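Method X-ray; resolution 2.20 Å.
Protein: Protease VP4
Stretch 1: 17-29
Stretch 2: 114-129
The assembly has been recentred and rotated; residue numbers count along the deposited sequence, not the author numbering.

Stretch 1, residues 17-29: PLGRNSRIVHFTD
Stretch 2, residues 114-129: WRADGSADVDVVWNDM

The strand that ends at Phe27 runs antiparallel to the strand that begins at Ala120 in protease VP4, with N-to-C directions 146° apart and axes approaching to 4.4 Å; together residues 17-29 and 114-129 bury 1072 Å². The register pairs Phe27 with Ala120, Val25 with Val122 and Arg23 with Val124 as hydrogen-bonded pairs (CA-CA 5.3-5.5 Å), and His26 with Asp121 and Ile24 with Asp123 as the narrower non-hydrogen-bonded pairs (4.2 and 4.5 Å). Each wide pair closes a two-bond ring: Phe27 N to Ala120 O and Ala120 N to Phe27 O, both 2.9 Å; Val25 N to Val122 O, 2.8 Å, and Val122 N to Val25 O, 2.6 Å; Arg23 N to Val124 O and Val124 N to Arg23 O, both 3.1 Å. At the narrow pairs, CA-H groups approach carbonyls instead, as in Asp121 CA to Val25 O at 3.2 Å.

The ladder is interrupted by a bulge that shifts the register by one residue. Asn21, at phi/psi 49/50, turns the chain through a corner, and pairing resumes at Arg20 with Trp126, where Arg20 N to Trp126 O and Trp126 N to Arg20 O are both 2.6 Å. A water bridges the gap, donating to Asn21 O at 2.6 Å and, weakly, to Val124 O at 2.9 Å.

On the face carrying Val25, Phe27, Val122 and Val124, the apolar groups interlock. Phe27 (chi1 -78°, chi2 115°) presents its ring edge to the valines, with CD1 3.8 Å from Val122 CB and CE1 3.8 Å from Val124 CG2. That same Val124 methyl, on a t rotamer, is wedged against Val25 CG1 at 3.3 Å, so one bump fills the space between ring and valine.

Farther along this face, Trp126 (chi1 -62°, chi2 11°) offers a flat platform. The t rotamer of Asn21 lays its side chain over it: CB stands 3.9 Å from the centroid of the five-membered ring, and ND2 is 2.9 Å from CE2. Arg20 reaches past the indole edge, its NH2 3.7 Å from Trp126 CE3, and its NE forms a salt bridge with Asp128 OD1 at 3.1 Å, weak as a hydrogen bond.

The face of Ile24, His26, Asp121 and Asp123 is more polar. Ser22 (chi1 -171°), whose CA-to-CB bond points sideways, donates from OG to Asp123 OD1 at 2.5 Å, while Ile24 CG2 packs on Asp121 CB at 3.7 Å and its CD1 lies 3.8 Å from Asp123 OD1. Two loop residues meet His26 (chi1 174°, chi2 59°): the guanidinium of Arg115 covers one face of its ring, centres 3.9 Å apart and planes at 16°, and Ser119 OG lies at the ring edge, 2.9 Å from CE1. Asp121 holds the guanidinium through a salt bridge, Arg115 NH2 to Asp121 OD1 at 3.2 Å. A type I turn from Arg115 to Gly118 leads into Ser119, whose CB sits 3.4 Å from Phe27 O.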

ATOM      1  N   PRO A  17      -9.111 -11.680  -0.858  1.00 23.74           N
ATOM      2  CA  PRO A  17     -10.310 -11.000  -0.525  1.00 24.68           C
ATOM      3  C   PRO A  17     -11.331 -11.076  -1.684  1.00 24.99           C
ATOM      4  O   PRO A  17     -10.991 -10.865  -2.853  1.00 25.60           O
ATOM      5  CB  PRO A  17      -9.815  -9.575  -0.302  1.00 24.89           C
ATOM      6  CG  PRO A  17      -8.494  -9.766   0.250  1.00 24.93           C
ATOM      7  CD  PRO A  17      -7.925 -10.870  -0.568  1.00 24.33           C
ATOM      8  N   LEU A  18     -12.551 -11.462  -1.361  1.00 25.04           N
ATOM      9  CA  LEU A  18     -13.657 -11.177  -2.233  1.00 26.24           C
ATOM     10  C   LEU A  18     -13.815  -9.661  -2.001  1.00 26.45           C
ATOM     11  O   LEU A  18     -13.916  -9.212  -0.824  1.00 27.25           O
ATOM     12  CB  LEU A  18     -14.892 -12.017  -1.833  1.00 26.00           C
ATOM     13  CG  LEU A  18     -16.429 -11.777  -1.868  1.00 24.33           C
ATOM     14  CD1 LEU A  18     -17.088 -12.273  -3.164  1.00 22.51           C
ATOM     15  CD2 LEU A  18     -16.900 -12.642  -0.693  1.00 22.22           C
ATOM     16  N   GLY A  19     -13.695  -8.909  -3.102  1.00 25.48           N
ATOM     17  CA  GLY A  19     -13.992  -7.467  -3.157  1.00 23.94           C
ATOM     18  C   GLY A  19     -15.439  -7.215  -3.627  1.00 23.17           C
ATOM     19  O   GLY A  19     -15.957  -7.903  -4.510  1.00 23.27           O
ATOM     20  N   ARG A  20     -16.094  -6.213  -3.049  1.00 21.86           N
ATOM     21  CA  ARG A  20     -17.470  -5.974  -3.349  1.00 19.84           C
ATOM     22  C   ARG A  20     -17.722  -4.468  -3.664  1.00 20.53           C
ATOM     23  O   ARG A  20     -16.837  -3.608  -3.474  1.00 18.33           O
ATOM     24  CB  ARG A  20     -18.267  -6.550  -2.192  1.00 20.11           C
ATOM     25  CG  ARG A  20     -18.931  -5.605  -1.267  1.00 21.53           C
ATOM     26  CD  ARG A  20     -19.451  -6.286  -0.013  1.00 26.12           C
ATOM     27  NE  ARG A  20     -19.680  -5.306   1.068  1.00 32.96           N
ATOM     28  CZ  ARG A  20     -20.876  -4.820   1.448  1.00 36.21           C
ATOM     29  NH1 ARG A  20     -22.004  -5.212   0.861  1.00 35.30           N
ATOM     30  NH2 ARG A  20     -20.952  -3.914   2.435  1.00 38.71           N
ATOM     31  N   ASN A  21     -18.920  -4.146  -4.137  1.00 20.28           N
ATOM     32  CA  ASN A  21     -19.248  -2.809  -4.549  1.00 20.96           C
ATOM     33  C   ASN A  21     -18.184  -2.135  -5.531  1.00 20.01           C
ATOM     34  O   ASN A  21     -17.780  -0.979  -5.383  1.00 17.32           O
ATOM     35  CB  ASN A  21     -19.581  -1.957  -3.323  1.00 22.79           C
ATOM     36  CG  ASN A  21     -20.124  -0.580  -3.702  1.00 26.14           C
ATOM     37  OD1 ASN A  21     -20.619  -0.405  -4.797  1.00 32.64           O
ATOM     38  ND2 ASN A  21     -20.000   0.399  -2.818  1.00 29.31           N
ATOM     39  N   SER A  22     -17.833  -2.857  -6.585  1.00 19.18           N
ATOM     40  CA  SER A  22     -16.883  -2.369  -7.557  1.00 21.67           C
ATOM     41  C   SER A  22     -17.112  -1.101  -8.395  1.00 22.70           C
ATOM     42  O   SER A  22     -17.960  -1.121  -9.313  1.00 25.10           O
ATOM     43  CB  SER A  22     -16.680  -3.500  -8.580  1.00 22.42           C
ATOM     44  OG  SER A  22     -15.612  -3.219  -9.460  1.00 22.57           O
ATOM     45  N   ARG A  23     -16.276  -0.035  -8.206  1.00 24.42           N
ATOM     46  CA  ARG A  23     -16.275   1.087  -9.165  1.00 21.70           C
ATOM     47  C   ARG A  23     -14.926   1.417  -9.794  1.00 21.95           C
ATOM     48  O   ARG A  23     -13.932   1.622  -9.101  1.00 21.90           O
ATOM     49  CB  ARG A  23     -16.837   2.317  -8.539  1.00 21.99           C
ATOM     50  CG  ARG A  23     -16.966   2.228  -7.064  1.00 23.34           C
ATOM     51  CD  ARG A  23     -17.681   3.512  -6.603  1.00 28.39           C
ATOM     52  NE  ARG A  23     -17.208   4.684  -7.368  1.00 23.10           N
ATOM     53  CZ  ARG A  23     -17.890   5.814  -7.440  1.00 27.81           C
ATOM     54  NH1 ARG A  23     -19.049   5.926  -6.741  1.00 19.82           N
ATOM     55  NH2 ARG A  23     -17.439   6.820  -8.195  1.00 24.92           N
ATOM     56  N   ILE A  24     -14.884   1.390 -11.122  1.00 20.19           N
ATOM     57  CA  ILE A  24     -13.774   1.919 -11.837  1.00 20.51           C
ATOM     58  C   ILE A  24     -13.661   3.458 -11.517  1.00 20.99           C
ATOM     59  O   ILE A  24     -14.592   4.201 -11.700  1.00 19.81           O
ATOM     60  CB  ILE A  24     -13.838   1.566 -13.385  1.00 19.64           C
ATOM     61  CG1 ILE A  24     -14.239   0.085 -13.644  1.00 20.89           C
ATOM     62  CG2 ILE A  24     -12.477   1.698 -14.061  1.00 17.63           C
ATOM     63  CD1 ILE A  24     -14.068  -0.856 -12.470  1.00 19.42           C
ATOM     64  N   VAL A  25     -12.523   3.905 -10.969  1.00 22.32           N
ATOM     65  CA  VAL A  25     -12.295   5.334 -10.880  1.00 22.22           C
ATOM     66  C   VAL A  25     -10.939   5.644 -11.460  1.00 22.73           C
ATOM     67  O   VAL A  25      -9.957   4.834 -11.436  1.00 18.64           O
ATOM     68  CB  VAL A  25     -12.568   6.031  -9.446  1.00 22.84           C
ATOM     69  CG1 VAL A  25     -12.699   5.095  -8.303  1.00 20.65           C
ATOM     70  CG2 VAL A  25     -11.652   7.354  -9.148  1.00 23.11           C
ATOM     71  N   HIS A  26     -10.915   6.855 -11.984  1.00 22.01           N
ATOM     72  CA  HIS A  26      -9.780   7.305 -12.716  1.00 22.62           C
ATOM     73  C   HIS A  26      -9.004   8.172 -11.726  1.00 22.65           C
ATOM     74  O   HIS A  26      -9.549   9.146 -11.144  1.00 24.22           O
ATOM     75  CB  HIS A  26     -10.186   8.089 -13.948  1.00 21.67           C
ATOM     76  CG  HIS A  26      -9.019   8.676 -14.615  1.00 24.61           C
ATOM     77  ND1 HIS A  26      -7.979   7.898 -15.084  1.00 23.39           N
ATOM     78  CD2 HIS A  26      -8.653   9.968 -14.805  1.00 30.52           C
ATOM     79  CE1 HIS A  26      -7.041   8.689 -15.576  1.00 30.20           C
ATOM     80  NE2 HIS A  26      -7.424   9.950 -15.420  1.00 33.83           N
ATOM     81  N   PHE A  27      -7.737   7.780 -11.514  1.00 21.68           N
ATOM     82  CA  PHE A  27      -6.818   8.471 -10.648  1.00 19.32           C
ATOM     83  C   PHE A  27      -5.653   8.909 -11.529  1.00 19.07           C
ATOM     84  O   PHE A  27      -5.022   8.115 -12.289  1.00 16.66           O
ATOM     85  CB  PHE A  27      -6.271   7.498  -9.569  1.00 18.04           C
ATOM     86  CG  PHE A  27      -7.242   7.244  -8.462  1.00 17.30           C
ATOM     87  CD1 PHE A  27      -7.782   5.973  -8.268  1.00 19.23           C
ATOM     88  CD2 PHE A  27      -7.665   8.260  -7.609  1.00 13.55           C
ATOM     89  CE1 PHE A  27      -8.732   5.740  -7.231  1.00 16.94           C
ATOM     90  CE2 PHE A  27      -8.619   7.997  -6.598  1.00 19.09           C
ATOM     91  CZ  PHE A  27      -9.089   6.735  -6.410  1.00 16.63           C
ATOM     92  N   THR A  28      -5.330  10.171 -11.371  1.00 17.88           N
ATOM     93  CA  THR A  28      -4.173  10.724 -11.985  1.00 15.56           C
ATOM     94  C   THR A  28      -2.924  10.565 -11.085  1.00 15.82           C
ATOM     95  O   THR A  28      -1.803  10.869 -11.496  1.00 16.20           O
ATOM     96  CB  THR A  28      -4.411  12.223 -12.275  1.00 15.43           C
ATOM     97  OG1 THR A  28      -4.786  12.880 -11.066  1.00 16.41           O
ATOM     98  CG2 THR A  28      -5.461  12.403 -13.349  1.00 13.59           C
ATOM     99  N   ASP A  29      -3.097  10.043  -9.879  1.00 13.71           N
ATOM    100  CA  ASP A  29      -2.038   9.903  -8.880  1.00 11.71           C
ATOM    101  C   ASP A  29      -2.445   9.001  -7.730  1.00  9.83           C
ATOM    102  O   ASP A  29      -3.584   8.904  -7.474  1.00  9.99           O
ATOM    103  CB  ASP A  29      -1.551  11.331  -8.329  1.00  9.43           C
ATOM    104  CG  ASP A  29      -2.708  12.317  -7.996  1.00 11.96           C
ATOM    105  OD1 ASP A  29      -3.080  13.100  -8.867  1.00 21.71           O
ATOM    106  OD2 ASP A  29      -3.276  12.392  -6.888  1.00 18.24           O
ATOM    107  N   TRP A 114      -3.644   1.045 -16.348  1.00 13.24           N
ATOM    108  CA  TRP A 114      -2.947   2.279 -16.773  1.00 14.08           C
ATOM    109  C   TRP A 114      -3.407   2.758 -18.156  1.00 13.86           C
ATOM    110  O   TRP A 114      -3.784   1.948 -19.070  1.00 17.03           O
ATOM    111  CB  TRP A 114      -1.393   2.179 -16.786  1.00 13.03           C
ATOM    112  CG  TRP A 114      -0.833   2.279 -15.357  1.00 15.79           C
ATOM    113  CD1 TRP A 114      -0.329   3.375 -14.710  1.00 15.84           C
ATOM    114  CD2 TRP A 114      -0.782   1.212 -14.423  1.00 16.12           C
ATOM    115  NE1 TRP A 114       0.001   3.062 -13.418  1.00 17.02           N
ATOM    116  CE2 TRP A 114      -0.208   1.718 -13.243  1.00 13.53           C
ATOM    117  CE3 TRP A 114      -1.085  -0.177 -14.506  1.00 16.68           C
ATOM    118  CZ2 TRP A 114      -0.022   0.916 -12.100  1.00 16.46           C
ATOM    119  CZ3 TRP A 114      -0.890  -0.981 -13.369  1.00 16.59           C
ATOM    120  CH2 TRP A 114      -0.340  -0.398 -12.163  1.00 11.63           C
ATOM    121  N   ARG A 115      -3.455   4.089 -18.244  1.00 12.45           N
ATOM    122  CA  ARG A 115      -3.516   4.804 -19.478  1.00 11.05           C
ATOM    123  C   ARG A 115      -2.063   5.167 -19.910  1.00 11.97           C
ATOM    124  O   ARG A 115      -1.139   5.293 -19.072  1.00  9.96           O
ATOM    125  CB  ARG A 115      -4.299   6.057 -19.198  1.00 11.81           C
ATOM    126  CG  ARG A 115      -5.673   5.857 -18.543  1.00 11.92           C
ATOM    127  CD  ARG A 115      -6.532   7.079 -18.912  1.00 18.99           C
ATOM    128  NE  ARG A 115      -7.905   6.777 -18.659  1.00 19.83           N
ATOM    129  CZ  ARG A 115      -8.920   7.612 -18.586  1.00 20.97           C
ATOM    130  NH1 ARG A 115      -8.808   8.917 -18.833  1.00 22.23           N
ATOM    131  NH2 ARG A 115     -10.083   7.080 -18.257  1.00 24.58           N
ATOM    132  N   ALA A 116      -1.872   5.356 -21.216  1.00 12.93           N
ATOM    133  CA  ALA A 116      -0.698   6.106 -21.834  1.00 14.27           C
ATOM    134  C   ALA A 116      -0.070   7.338 -21.089  1.00 13.77           C
ATOM    135  O   ALA A 116       1.133   7.504 -21.150  1.00 15.99           O
ATOM    136  CB  ALA A 116      -1.042   6.515 -23.330  1.00 12.99           C
ATOM    137  N   ASP A 117      -0.853   8.161 -20.363  1.00 14.16           N
ATOM    138  CA  ASP A 117      -0.298   9.274 -19.589  1.00 13.50           C
ATOM    139  C   ASP A 117       0.073   9.102 -18.112  1.00 12.97           C
ATOM    140  O   ASP A 117       0.309  10.101 -17.410  1.00 14.05           O
ATOM    141  CB  ASP A 117      -1.203  10.464 -19.698  1.00 13.81           C
ATOM    142  CG  ASP A 117      -2.461  10.334 -18.900  1.00 19.97           C
ATOM    143  OD1 ASP A 117      -2.904   9.195 -18.595  1.00 16.41           O
ATOM    144  OD2 ASP A 117      -3.040  11.422 -18.560  1.00 26.20           O
ATOM    145  N   GLY A 118       0.157   7.874 -17.589  1.00 13.31           N
ATOM    146  CA  GLY A 118       0.709   7.769 -16.239  1.00 11.40           C
ATOM    147  C   GLY A 118      -0.382   7.686 -15.213  1.00 11.12           C
ATOM    148  O   GLY A 118      -0.119   7.290 -14.058  1.00  8.66           O
ATOM    149  N   SER A 119      -1.609   8.056 -15.645  1.00 10.78           N
ATOM    150  CA  SER A 119      -2.829   7.896 -14.885  1.00 11.50           C
ATOM    151  C   SER A 119      -3.340   6.472 -15.009  1.00 11.51           C
ATOM    152  O   SER A 119      -2.892   5.754 -15.879  1.00 12.02           O
ATOM    153  CB  SER A 119      -3.914   8.842 -15.400  1.00 11.53           C
ATOM    154  OG  SER A 119      -4.333   8.431 -16.630  1.00 12.59           O
ATOM    155  N   ALA A 120      -4.350   6.109 -14.216  1.00 12.29           N
ATOM    156  CA  ALA A 120      -4.937   4.736 -14.220  1.00 10.69           C
ATOM    157  C   ALA A 120      -6.382   4.685 -13.763  1.00 11.35           C
ATOM    158  O   ALA A 120      -6.829   5.467 -12.918  1.00  6.83           O
ATOM    159  CB  ALA A 120      -4.107   3.836 -13.275  1.00 11.56           C
ATOM    160  N   ASP A 121      -7.116   3.735 -14.352  1.00 11.25           N
ATOM    161  CA  ASP A 121      -8.449   3.480 -13.953  1.00 12.13           C
ATOM    162  C   ASP A 121      -8.259   2.347 -12.952  1.00 11.94           C
ATOM    163  O   ASP A 121      -7.602   1.380 -13.236  1.00 12.87           O
ATOM    164  CB  ASP A 121      -9.248   3.022 -15.199  1.00 10.43           C
ATOM    165  CG  ASP A 121      -9.563   4.131 -16.082  1.00 14.99           C
ATOM    166  OD1 ASP A 121     -10.238   5.112 -15.684  1.00 16.33           O
ATOM    167  OD2 ASP A 121      -9.076   4.093 -17.215  1.00 22.87           O
ATOM    168  N   VAL A 122      -8.820   2.478 -11.770  1.00 13.18           N
ATOM    169  CA  VAL A 122      -8.433   1.639 -10.656  1.00 12.15           C
ATOM    170  C   VAL A 122      -9.774   1.142 -10.226  1.00 13.60           C
ATOM    171  O   VAL A 122     -10.738   1.939 -10.008  1.00 11.91           O
ATOM    172  CB  VAL A 122      -7.634   2.404  -9.497  1.00 12.98           C
ATOM    173  CG1 VAL A 122      -7.638   1.708  -8.083  1.00  9.07           C
ATOM    174  CG2 VAL A 122      -6.194   2.850  -9.926  1.00  7.43           C
ATOM    175  N   ASP A 123      -9.836  -0.179 -10.152  1.00 10.97           N
ATOM    176  CA  ASP A 123     -11.042  -0.812  -9.636  1.00 13.55           C
ATOM    177  C   ASP A 123     -11.035  -0.748  -8.087  1.00 11.74           C
ATOM    178  O   ASP A 123     -10.417  -1.569  -7.438  1.00  8.41           O
ATOM    179  CB  ASP A 123     -11.065  -2.251 -10.191  1.00 14.86           C
ATOM    180  CG  ASP A 123     -12.276  -3.026  -9.835  1.00 14.06           C
ATOM    181  OD1 ASP A 123     -13.200  -2.537  -9.195  1.00 15.51           O
ATOM    182  OD2 ASP A 123     -12.293  -4.191 -10.278  1.00 19.39           O
ATOM    183  N   VAL A 124     -11.709   0.244  -7.526  1.00  9.69           N
ATOM    184  CA  VAL A 124     -11.802   0.415  -6.084  1.00  9.65           C
ATOM    185  C   VAL A 124     -12.943  -0.517  -5.618  1.00 10.92           C
ATOM    186  O   VAL A 124     -13.952  -0.607  -6.217  1.00 11.99           O
ATOM    187  CB  VAL A 124     -12.158   1.908  -5.703  1.00 10.85           C
ATOM    188  CG1 VAL A 124     -12.393   2.201  -4.177  1.00  3.63           C
ATOM    189  CG2 VAL A 124     -11.167   2.921  -6.322  1.00  4.78           C
ATOM    190  N   VAL A 125     -12.749  -1.209  -4.533  1.00 13.09           N
ATOM    191  CA  VAL A 125     -13.719  -2.164  -4.029  1.00 13.14           C
ATOM    192  C   VAL A 125     -13.982  -1.851  -2.517  1.00 13.78           C
ATOM    193  O   VAL A 125     -13.186  -1.150  -1.854  1.00 12.12           O
ATOM    194  CB  VAL A 125     -13.200  -3.708  -4.234  1.00 13.92           C
ATOM    195  CG1 VAL A 125     -13.292  -4.244  -5.756  1.00 10.07           C
ATOM    196  CG2 VAL A 125     -11.800  -4.034  -3.553  1.00 12.03           C
ATOM    197  N   TRP A 126     -15.054  -2.424  -1.990  1.00 14.04           N
ATOM    198  CA  TRP A 126     -15.239  -2.641  -0.568  1.00 15.49           C
ATOM    199  C   TRP A 126     -14.860  -4.076  -0.249  1.00 15.95           C
ATOM    200  O   TRP A 126     -15.346  -5.048  -0.858  1.00 15.96           O
ATOM    201  CB  TRP A 126     -16.708  -2.418  -0.174  1.00 17.41           C
ATOM    202  CG  TRP A 126     -17.218  -1.023  -0.403  1.00 20.79           C
ATOM    203  CD1 TRP A 126     -16.571  -0.017  -1.112  1.00 21.91           C
ATOM    204  CD2 TRP A 126     -18.464  -0.478   0.022  1.00 20.84           C
ATOM    205  NE1 TRP A 126     -17.346   1.144  -1.105  1.00 25.43           N
ATOM    206  CE2 TRP A 126     -18.490   0.896  -0.382  1.00 24.72           C
ATOM    207  CE3 TRP A 126     -19.539  -0.981   0.762  1.00 26.67           C
ATOM    208  CZ2 TRP A 126     -19.576   1.744  -0.104  1.00 20.72           C
ATOM    209  CZ3 TRP A 126     -20.604  -0.125   1.049  1.00 19.28           C
ATOM    210  CH2 TRP A 126     -20.610   1.206   0.603  1.00 20.72           C
ATOM    211  N   ASN A 127     -13.968  -4.205   0.724  1.00 16.64           N
ATOM    212  CA  ASN A 127     -13.544  -5.492   1.309  1.00 17.69           C
ATOM    213  C   ASN A 127     -14.068  -5.183   2.723  1.00 19.35           C
ATOM    214  O   ASN A 127     -14.210  -3.991   3.053  1.00 22.02           O
ATOM    215  CB  ASN A 127     -11.955  -5.671   1.230  1.00 13.86           C
ATOM    216  CG  ASN A 127     -11.183  -4.757   2.208  1.00 14.22           C
ATOM    217  OD1 ASN A 127     -11.732  -4.179   3.190  1.00  8.45           O
ATOM    218  ND2 ASN A 127      -9.900  -4.704   2.010  1.00  5.47           N
ATOM    219  N   ASP A 128     -14.447  -6.153   3.549  1.00 19.33           N
ATOM    220  CA  ASP A 128     -15.104  -5.761   4.817  1.00 18.43           C
ATOM    221  C   ASP A 128     -14.076  -5.879   5.947  1.00 18.05           C
ATOM    222  O   ASP A 128     -14.322  -6.318   7.063  1.00 15.36           O
ATOM    223  CB  ASP A 128     -16.384  -6.542   5.082  1.00 20.10           C
ATOM    224  CG  ASP A 128     -17.261  -6.660   3.846  1.00 24.46           C
ATOM    225  OD1 ASP A 128     -18.198  -5.841   3.700  1.00 27.30           O
ATOM    226  OD2 ASP A 128     -17.007  -7.568   3.002  1.00 27.80           O
HETATM  227  N   MSE A 129     -12.879  -5.403   5.635  1.00 19.39           N
HETATM  228  CA  MSE A 129     -11.747  -5.633   6.490  1.00 19.09           C
HETATM  229  C   MSE A 129     -11.780  -4.431   7.441  1.00 18.10           C
HETATM  230  O   MSE A 129     -12.489  -3.441   7.151  1.00 15.71           O
HETATM  231  CB  MSE A 129     -10.491  -5.750   5.624  1.00 20.49           C
HETATM  232  CG  MSE A 129     -10.588  -6.916   4.609  1.00 24.22           C
HETATM  233 SE   MSE A 129     -10.644  -8.716   5.474  1.00 49.23          SE
HETATM  234  CE  MSE A 129      -8.993  -8.327   6.470  1.00 43.74           C
TER
HETATM  235  O   HOH W   1     -15.908   0.546  -4.360  1.00 39.23           O